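Local coordinates for protein alpha-tubulin N-acetyltransferase (Danio rerio, PDB 4H6U) that catalyses the transfer of an acetyl group from acetyl coenzyme A to a lysine of alpha-tubulin, using a GNAT-type acetyltransferase fold, at residues R73-L78 against K143-E148; L120-T125 against S135-F140; D139-H144 against A150-D155. The protein carries 1 engineered substitution. One frame throughout, in Å; residues are numbered along the deposited sequence.

All three contacts fasten helix 133-145 to the same mixed sheet. Interaction 2 holds its early turns against strand 117-124, beside the acetyl coenzyme A; interactions 1 and 3 take its C-terminal half, toward strand 75-81 and the segment leading into strand 153-155, their centres about 7 Å apart. Each lies about 10 Å, centre to centre, from interaction 2. Side chains join them: Y77 CB packs on L137 CD2 at 3.7 Å, V147 CG2 on M152 CE at 3.6 Å, and F138 CZ on Y154 OH at 3.6 Å. Interaction 2 and D155 of interaction 3 touch the cofactor, whereas the side chains of M152 and Y77 stay about 9 Å and 12 Å away.

Interaction 1: residues R73-L78 against K143-E148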
# COMPACT_ATOMS: atom_id res chain seq x y z
N ARG A 73 -8.02 1.05 -5.78
CA ARG A 73 -6.66 1.00 -5.29
C ARG A 73 -6.43 2.14 -4.30
O ARG A 73 -6.94 3.24 -4.48
CB ARG A 73 -5.68 1.14 -6.45
CG ARG A 73 -5.58 -0.08 -7.33
CD ARG A 73 -4.51 0.06 -8.37
NE ARG A 73 -4.70 1.19 -9.27
CZ ARG A 73 -4.05 1.36 -10.41
NH1 ARG A 73 -3.17 0.45 -10.83
NH2 ARG A 73 -4.31 2.41 -11.17
N HIS A 74 -5.70 1.86 -3.23
CA HIS A 74 -5.28 2.91 -2.32
C HIS A 74 -4.22 3.77 -3.05
O HIS A 74 -3.59 3.31 -4.01
CB HIS A 74 -4.72 2.31 -1.03
CG HIS A 74 -5.71 1.49 -0.26
ND1 HIS A 74 -7.06 1.49 -0.54
CD2 HIS A 74 -5.54 0.62 0.76
CE1 HIS A 74 -7.68 0.67 0.29
NE2 HIS A 74 -6.78 0.12 1.08
N HIS A 75 -4.11 5.03 -2.67
CA HIS A 75 -3.14 5.93 -3.28
C HIS A 75 -2.18 6.46 -2.19
O HIS A 75 -2.61 7.03 -1.20
CB HIS A 75 -3.87 7.09 -3.98
CG HIS A 75 -3.05 7.76 -5.04
ND1 HIS A 75 -3.59 8.18 -6.24
CD2 HIS A 75 -1.73 8.08 -5.09
CE1 HIS A 75 -2.63 8.71 -6.99
NE2 HIS A 75 -1.50 8.67 -6.31
N LEU A 76 -0.89 6.19 -2.37
CA LEU A 76 0.12 6.64 -1.44
C LEU A 76 0.88 7.83 -2.03
O LEU A 76 1.44 7.72 -3.14
CB LEU A 76 1.09 5.51 -1.16
CG LEU A 76 2.22 5.84 -0.19
CD1 LEU A 76 1.68 6.30 1.17
CD2 LEU A 76 3.08 4.58 -0.02
N TYR A 77 0.88 8.95 -1.31
CA TYR A 77 1.66 10.13 -1.74
C TYR A 77 2.88 10.32 -0.85
O TYR A 77 2.80 10.36 0.40
CB TYR A 77 0.81 11.42 -1.71
CG TYR A 77 -0.47 11.35 -2.49
CD1 TYR A 77 -0.53 11.82 -3.80
CD2 TYR A 77 -1.62 10.79 -1.95
CE1 TYR A 77 -1.70 11.74 -4.54
CE2 TYR A 77 -2.79 10.71 -2.69
CZ TYR A 77 -2.82 11.18 -3.98
OH TYR A 77 -3.99 11.11 -4.70
N LEU A 78 4.02 10.49 -1.51
CA LEU A 78 5.28 10.77 -0.84
C LEU A 78 5.77 12.15 -1.26
O LEU A 78 5.76 12.49 -2.46
CB LEU A 78 6.33 9.73 -1.21
CG LEU A 78 5.96 8.24 -1.04
CD1 LEU A 78 7.16 7.39 -1.36
CD2 LEU A 78 5.49 7.95 0.35
N LYS A 143 -6.48 18.63 -4.15
CA LYS A 143 -6.58 19.18 -5.49
C LYS A 143 -6.76 18.04 -6.51
O LYS A 143 -7.66 18.08 -7.36
CB LYS A 143 -5.35 20.05 -5.85
N HIS A 144 -5.91 17.02 -6.40
CA HIS A 144 -5.80 15.98 -7.43
C HIS A 144 -6.89 14.91 -7.36
O HIS A 144 -7.30 14.40 -8.40
CB HIS A 144 -4.41 15.39 -7.40
CG HIS A 144 -3.39 16.28 -8.04
ND1 HIS A 144 -3.01 16.14 -9.36
CD2 HIS A 144 -2.73 17.37 -7.57
CE1 HIS A 144 -2.13 17.08 -9.66
NE2 HIS A 144 -1.94 17.83 -8.59
N LYS A 145 -7.36 14.63 -6.14
CA LYS A 145 -8.52 13.78 -5.93
C LYS A 145 -9.84 14.54 -6.05
O LYS A 145 -10.92 13.93 -6.01
CB LYS A 145 -8.47 13.10 -4.55
CG LYS A 145 -7.33 12.15 -4.43
CD LYS A 145 -7.42 11.16 -5.59
CE LYS A 145 -7.56 9.73 -5.17
NZ LYS A 145 -8.12 8.99 -6.35
N GLN A 146 -9.73 15.87 -6.14
CA GLN A 146 -10.87 16.80 -6.21
C GLN A 146 -11.99 16.60 -5.18
O GLN A 146 -13.15 16.47 -5.53
CB GLN A 146 -11.47 16.74 -7.60
CG GLN A 146 -10.60 17.38 -8.63
CD GLN A 146 -10.87 16.85 -10.00
OE1 GLN A 146 -10.87 15.64 -10.21
NE2 GLN A 146 -11.12 17.75 -10.94
N VAL A 147 -11.59 16.57 -3.92
CA VAL A 147 -12.50 16.47 -2.78
C VAL A 147 -12.19 17.56 -1.79
O VAL A 147 -11.07 18.08 -1.74
CB VAL A 147 -12.35 15.12 -2.05
CG1 VAL A 147 -12.60 13.98 -3.02
CG2 VAL A 147 -10.98 15.00 -1.40
N GLU A 148 -13.18 17.87 -0.97
CA GLU A 148 -12.96 18.79 0.13
C GLU A 148 -12.79 17.95 1.38
O GLU A 148 -13.23 16.80 1.47
CB GLU A 148 -14.12 19.80 0.29
CG GLU A 148 -14.45 20.69 -0.90
CD GLU A 148 -13.50 21.90 -1.07
OE1 GLU A 148 -12.58 22.07 -0.23
OE2 GLU A 148 -13.68 22.70 -2.02
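Y77 and H75 meet the aliphatic part of K145 in a small, partly buried packing contact, where the last turn of helix 133-145 lies over strand 75-81 of the central sheet. No hydrogen bond or salt bridge crosses between the two segments, and just 113 Å² is buried in all. The phenol oxygen does most of the touching: Y77 OH lies 3.5 Å from both CG and CD of K145, with CE a little farther. With CG anti to the carbonyl carbon (chi1 -54°), the tyrosine ring stands up from the sheet toward the helix, and the lysine, kinked at its second and third torsions, passes obliquely across the hydroxyl.

H75, two residues earlier on the same side of the strand, sets its ring against this hydroxyl. Y77 OH lies 3.3 Å above the plane of the imidazole, over its centre, so one hydroxyl is flanked by a histidine face and a lysine chain. K145 CE comes within 4.4 Å of H75 ND1, but the ammonium stops short of a bond, with NZ 4.6 Å from ND1; if the histidine were charged, the two would probably repel mildly. The other ring nitrogen, H75 NE2, is fixed by a hydrogen bond to S20 OG on the adjoining parallel strand 18-23. One turn earlier in the helix, F140 and M141 also rest on Y77.

Just beyond K145 the helix stops. Q146 takes a positive phi of 49° and is the C-prime residue: its N makes a weak 3.3 Å bond to K143 O, while V147 N reaches back to L142 O. This is a Schellman motif, here closing a helix that packs against the central sheet of a GNAT acetyltransferase.

Interaction 2: residues L120-T125 against S135-F140. Engineered in segment 120-125: A121 (natural residue Asp). With ACO (acetyl coenzyme *a), chain C.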
# COMPACT_ATOMS: atom_id res chain seq x y z
N LEU A 120 -6.05 7.08 5.38
CA LEU A 120 -5.65 5.83 6.06
C LEU A 120 -4.33 5.97 6.82
O LEU A 120 -4.09 5.26 7.79
CB LEU A 120 -5.56 4.70 5.02
CG LEU A 120 -6.87 4.50 4.23
CD1 LEU A 120 -6.76 3.52 3.08
CD2 LEU A 120 -7.94 4.06 5.16
N ALA A 121 -3.42 6.81 6.34
CA ALA A 121 -2.14 7.03 7.02
C ALA A 121 -1.60 8.39 6.63
O ALA A 121 -1.74 8.83 5.48
CB ALA A 121 -1.14 5.94 6.68
N PHE A 122 -1.01 9.07 7.61
CA PHE A 122 -0.52 10.43 7.42
C PHE A 122 0.64 10.67 8.41
O PHE A 122 0.48 10.47 9.61
CB PHE A 122 -1.65 11.42 7.67
CG PHE A 122 -1.37 12.80 7.14
CD1 PHE A 122 -0.39 13.01 6.18
CD2 PHE A 122 -2.07 13.87 7.62
CE1 PHE A 122 -0.14 14.28 5.70
CE2 PHE A 122 -1.82 15.15 7.16
CZ PHE A 122 -0.86 15.35 6.18
N TYR A 123 1.83 10.96 7.89
CA TYR A 123 3.00 11.13 8.73
C TYR A 123 4.05 12.01 8.09
O TYR A 123 4.34 11.89 6.90
CB TYR A 123 3.65 9.80 9.10
CG TYR A 123 4.72 9.92 10.16
CD1 TYR A 123 4.38 10.17 11.47
CD2 TYR A 123 6.07 9.84 9.83
CE1 TYR A 123 5.35 10.30 12.45
CE2 TYR A 123 7.05 9.97 10.81
CZ TYR A 123 6.67 10.21 12.12
OH TYR A 123 7.60 10.34 13.11
N VAL A 124 4.60 12.91 8.90
CA VAL A 124 5.74 13.74 8.53
C VAL A 124 6.82 13.41 9.53
O VAL A 124 6.54 13.31 10.72
CB VAL A 124 5.40 15.22 8.58
CG1 VAL A 124 6.71 16.09 8.53
CG2 VAL A 124 4.46 15.57 7.47
N THR A 125 8.05 13.26 9.05
CA THR A 125 9.17 12.88 9.90
C THR A 125 9.24 13.86 11.05
O THR A 125 8.96 15.05 10.85
CB THR A 125 10.51 12.78 9.09
OG1 THR A 125 11.52 12.11 9.87
CG2 THR A 125 11.00 14.17 8.66
N SER A 135 0.53 20.08 5.46
CA SER A 135 -0.33 20.94 4.65
C SER A 135 -0.04 20.81 3.15
O SER A 135 -0.97 20.76 2.35
CB SER A 135 -0.16 22.41 5.06
OG SER A 135 -0.51 22.62 6.41
N GLU A 136 1.24 20.81 2.76
CA GLU A 136 1.57 20.69 1.34
C GLU A 136 1.06 19.34 0.79
O GLU A 136 0.45 19.32 -0.25
CB GLU A 136 3.07 20.88 1.08
CG GLU A 136 3.37 21.07 -0.39
CD GLU A 136 4.82 21.37 -0.72
OE1 GLU A 136 5.71 21.17 0.13
OE2 GLU A 136 5.08 21.73 -1.89
N LEU A 137 1.28 18.23 1.49
CA LEU A 137 0.79 16.93 1.02
C LEU A 137 -0.72 16.85 0.94
O LEU A 137 -1.27 16.33 -0.04
CB LEU A 137 1.24 15.81 1.94
CG LEU A 137 2.33 14.93 1.38
CD1 LEU A 137 2.54 13.74 2.29
CD2 LEU A 137 2.01 14.46 -0.05
N PHE A 138 -1.37 17.27 2.02
CA PHE A 138 -2.81 17.18 2.12
C PHE A 138 -3.41 18.04 0.99
O PHE A 138 -4.24 17.58 0.22
CB PHE A 138 -3.25 17.63 3.52
CG PHE A 138 -4.64 17.21 3.90
CD1 PHE A 138 -4.97 15.88 4.11
CD2 PHE A 138 -5.63 18.17 4.08
CE1 PHE A 138 -6.29 15.49 4.47
CE2 PHE A 138 -6.94 17.82 4.46
CZ PHE A 138 -7.26 16.46 4.65
N ASP A 139 -2.95 19.27 0.85
CA ASP A 139 -3.43 20.13 -0.23
C ASP A 139 -3.23 19.50 -1.62
O ASP A 139 -4.14 19.51 -2.44
CB ASP A 139 -2.75 21.50 -0.20
CG ASP A 139 -3.27 22.40 0.93
OD1 ASP A 139 -4.27 22.03 1.60
OD2 ASP A 139 -2.69 23.49 1.13
N PHE A 140 -2.08 18.88 -1.86
CA PHE A 140 -1.87 18.23 -3.14
C PHE A 140 -2.91 17.12 -3.39
O PHE A 140 -3.49 17.02 -4.48
CB PHE A 140 -0.45 17.69 -3.23
CG PHE A 140 -0.13 17.12 -4.59
CD1 PHE A 140 0.47 17.89 -5.55
CD2 PHE A 140 -0.50 15.81 -4.91
CE1 PHE A 140 0.76 17.38 -6.83
CE2 PHE A 140 -0.24 15.28 -6.17
CZ PHE A 140 0.38 16.07 -7.15
N1A ACO C . 0.98 18.97 18.48
C2A ACO C . -0.22 19.47 18.04
N3A ACO C . -0.57 19.74 16.80
C4A ACO C . 0.44 19.53 15.85
C5A ACO C . 1.73 19.05 16.16
C6A ACO C . 1.96 18.77 17.55
N6A ACO C . 3.13 18.30 18.05
N7A ACO C . 2.48 18.96 14.95
C8A ACO C . 1.64 19.41 13.94
N9A ACO C . 0.39 19.77 14.49
C1B ACO C . -0.81 20.28 13.89
C2B ACO C . -1.26 21.60 14.50
O2B ACO C . -2.60 21.88 14.21
C3B ACO C . -0.35 22.56 13.62
O3B ACO C . -0.77 23.79 13.58
P3B ACO C . 0.03 24.89 14.81
O7A ACO C . -0.68 26.13 14.36
O8A ACO C . -0.46 24.23 16.07
O9A ACO C . 1.49 24.75 14.50
C4B ACO C . -0.44 21.91 12.27
O4B ACO C . -0.60 20.48 12.52
C5B ACO C . 0.82 22.24 11.47
O5B ACO C . 0.62 22.24 10.11
P1A ACO C . 1.76 21.44 9.18
O1A ACO C . 1.27 21.64 7.79
O2A ACO C . 3.16 21.80 9.63
O3A ACO C . 1.50 19.84 9.55
P2A ACO C . 2.67 18.81 9.73
O4A ACO C . 3.57 18.69 8.55
O5A ACO C . 3.24 18.72 11.11
O6A ACO C . 1.77 17.24 9.51
CBP ACO C . 0.78 15.50 10.77
CCP ACO C . 0.68 16.95 10.29
CDP ACO C . -0.39 15.11 11.68
CEP ACO C . 0.88 14.53 9.56
CAP ACO C . 2.13 15.43 11.56
OAP ACO C . 2.20 16.26 12.69
C9P ACO C . 2.60 13.97 11.81
O9P ACO C . 3.07 13.35 10.89
N8P ACO C . 2.54 13.18 12.91
C7P ACO C . 2.07 13.40 14.20
C6P ACO C . 1.79 12.01 14.96
C5P ACO C . 1.15 10.83 14.14
O5P ACO C . 1.41 9.64 14.41
N4P ACO C . 0.24 11.13 13.07
C3P ACO C . -0.49 10.12 12.20
C2P ACO C . -1.94 10.48 11.65
S1P ACO C . -3.48 9.32 12.00
C ACO C . -3.84 8.52 10.43
O ACO C . -2.97 8.45 9.66
CH3 ACO C . -5.24 8.68 9.89
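F122 packs against L137 and F138 with its ring atoms, yet turns one face to the cofactor: CEP, a methyl of the pantetheine arm's dimethyl group, stands 3.5 Å above the ring, over its centre. The phenyl swings toward helix 133-145 because chi1 is -164°, CG lying anti to N; CE1 meets L137 CB at 4.3 Å and CZ meets F138 CB at 4.2 Å. F161 and F164 add edge-to-face neighbours. With an alanine here, that pantetheine methyl is likely to lose its aromatic floor, and a gap to open between strand and helix.

Both segments also hold the ligand by their backbones. V124 N donates to the pantetheine carbonyl O9P at 157°, though the modelled 2.5 Å is probably too short to take literally. S135 N gives a 2.9 Å bond to phosphate oxygen O1A, which S135 OG also approaches, at a modelled length too short to trust. R130, G132 and G134 contribute further bonds to the cofactor.

Upstream, L120 and the engineered A121 (naturally Asp) face K96 in a classic beta bulge. A bulged strand running beside the pantetheine, followed by a glycine-rich loop and helix start at the pyrophosphate, is the acetyl-CoA site of the GNAT fold.

Interaction 3: residues D139-H144 against A150-D155; sequences DFMLKH and AQMAYD
M141 and M152 reach toward each other tip to tip, methyl against methyl, with 3.7 Å between M141 CE and M152 CE. The M141 chain leaves the helix extended at its first torsion (chi1 179°), then bends at both later ones, which turns its thioether toward the loop and brings SD to 4.0 Å from M152 CE. M152 starts from the less roomy side, CG lying between the backbone N and the carbonyl carbon (chi1 68°); it then runs extended and folds only at its last bond, which aims the methyl at the helix.

L142 meets that same methyl from another direction. Its side chain crosses M152 at about a right angle, and CD2 comes to 4.0 Å from M152 CE. M152 CE thus rests against the methyl of M141 and a branch of L142, neighbouring residues of the helix, both on the same side of it, in a purely apolar contact that buries 90 Å² without any polar bond between the segments.

Around this point, M141 also rests on L95 and V97 of strand 90-99, L142 touches P149 in the connecting loop, and M152 lies on V119. Segment 150-155 runs on into strand 153-155, which lies between the parallel strand 117-124 and the antiparallel strand 181-182. The three side chains lie in the beta-alpha-beta crossover of strand 117-124, helix 133-145 and strand 153-155, between its helix and the sheet.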
# COMPACT_ATOMS: atom_id res chain seq x y z
N ASP A 139 -2.95 19.27 0.85
CA ASP A 139 -3.43 20.13 -0.23
C ASP A 139 -3.23 19.50 -1.62
O ASP A 139 -4.14 19.51 -2.44
CB ASP A 139 -2.75 21.50 -0.20
CG ASP A 139 -3.27 22.40 0.93
OD1 ASP A 139 -4.27 22.03 1.60
OD2 ASP A 139 -2.69 23.49 1.13
N PHE A 140 -2.08 18.88 -1.86
CA PHE A 140 -1.87 18.23 -3.14
C PHE A 140 -2.91 17.12 -3.39
O PHE A 140 -3.49 17.02 -4.48
CB PHE A 140 -0.45 17.69 -3.23
CG PHE A 140 -0.13 17.12 -4.59
CD1 PHE A 140 0.47 17.89 -5.55
CD2 PHE A 140 -0.50 15.81 -4.91
CE1 PHE A 140 0.76 17.38 -6.83
CE2 PHE A 140 -0.24 15.28 -6.17
CZ PHE A 140 0.38 16.07 -7.15
N MET A 141 -3.17 16.31 -2.37
CA MET A 141 -4.15 15.21 -2.49
C MET A 141 -5.56 15.77 -2.77
O MET A 141 -6.25 15.33 -3.67
CB MET A 141 -4.12 14.34 -1.23
CG MET A 141 -5.12 13.16 -1.21
SD MET A 141 -6.75 13.63 -0.58
CE MET A 141 -6.37 14.09 1.09
N LEU A 142 -5.98 16.77 -1.99
CA LEU A 142 -7.29 17.38 -2.19
C LEU A 142 -7.47 17.92 -3.63
O LEU A 142 -8.51 17.67 -4.26
CB LEU A 142 -7.51 18.50 -1.17
CG LEU A 142 -7.46 18.10 0.31
CD1 LEU A 142 -7.46 19.34 1.22
CD2 LEU A 142 -8.58 17.14 0.71
N LYS A 143 -6.48 18.63 -4.15
CA LYS A 143 -6.58 19.18 -5.49
C LYS A 143 -6.76 18.04 -6.51
O LYS A 143 -7.66 18.08 -7.36
CB LYS A 143 -5.35 20.05 -5.85
N HIS A 144 -5.91 17.02 -6.40
CA HIS A 144 -5.80 15.98 -7.43
C HIS A 144 -6.89 14.91 -7.36
O HIS A 144 -7.30 14.40 -8.40
CB HIS A 144 -4.41 15.39 -7.40
CG HIS A 144 -3.39 16.28 -8.04
ND1 HIS A 144 -3.01 16.14 -9.36
CD2 HIS A 144 -2.73 17.37 -7.57
CE1 HIS A 144 -2.13 17.08 -9.66
NE2 HIS A 144 -1.94 17.83 -8.59
N ALA A 150 -14.15 17.99 4.23
CA ALA A 150 -15.38 17.55 4.89
C ALA A 150 -16.08 16.39 4.18
O ALA A 150 -16.89 15.70 4.80
CB ALA A 150 -16.33 18.70 5.04
N GLN A 151 -15.72 16.09 2.93
CA GLN A 151 -16.37 14.99 2.20
C GLN A 151 -15.66 13.68 2.34
O GLN A 151 -16.11 12.67 1.79
CB GLN A 151 -16.45 15.29 0.69
CG GLN A 151 -17.22 16.54 0.31
CD GLN A 151 -17.04 16.89 -1.18
OE1 GLN A 151 -15.92 16.85 -1.71
NE2 GLN A 151 -18.15 17.17 -1.85
N MET A 152 -14.59 13.65 3.12
CA MET A 152 -13.88 12.40 3.35
C MET A 152 -14.04 11.92 4.78
O MET A 152 -14.50 12.65 5.64
CB MET A 152 -12.41 12.55 3.01
CG MET A 152 -11.67 13.43 3.91
SD MET A 152 -9.91 13.31 3.50
CE MET A 152 -9.98 13.53 1.76
N ALA A 153 -13.70 10.66 4.99
CA ALA A 153 -13.66 10.06 6.31
C ALA A 153 -12.21 9.83 6.78
O ALA A 153 -11.29 9.71 5.98
CB ALA A 153 -14.40 8.73 6.29
N TYR A 154 -12.01 9.83 8.10
CA TYR A 154 -10.68 9.72 8.64
C TYR A 154 -10.58 8.50 9.56
O TYR A 154 -11.30 8.38 10.55
CB TYR A 154 -10.31 11.01 9.38
CG TYR A 154 -10.34 12.20 8.45
CD1 TYR A 154 -9.20 12.61 7.76
CD2 TYR A 154 -11.53 12.90 8.22
CE1 TYR A 154 -9.24 13.71 6.89
CE2 TYR A 154 -11.58 13.99 7.35
CZ TYR A 154 -10.43 14.38 6.68
OH TYR A 154 -10.50 15.47 5.83
N ASP A 155 -9.70 7.58 9.20
CA ASP A 155 -9.60 6.32 9.92
C ASP A 155 -8.69 6.46 11.16
O ASP A 155 -7.47 6.60 11.04
CB ASP A 155 -9.03 5.30 8.97
CG ASP A 155 -9.02 3.92 9.52
OD1 ASP A 155 -9.26 3.69 10.72
OD2 ASP A 155 -8.79 3.02 8.70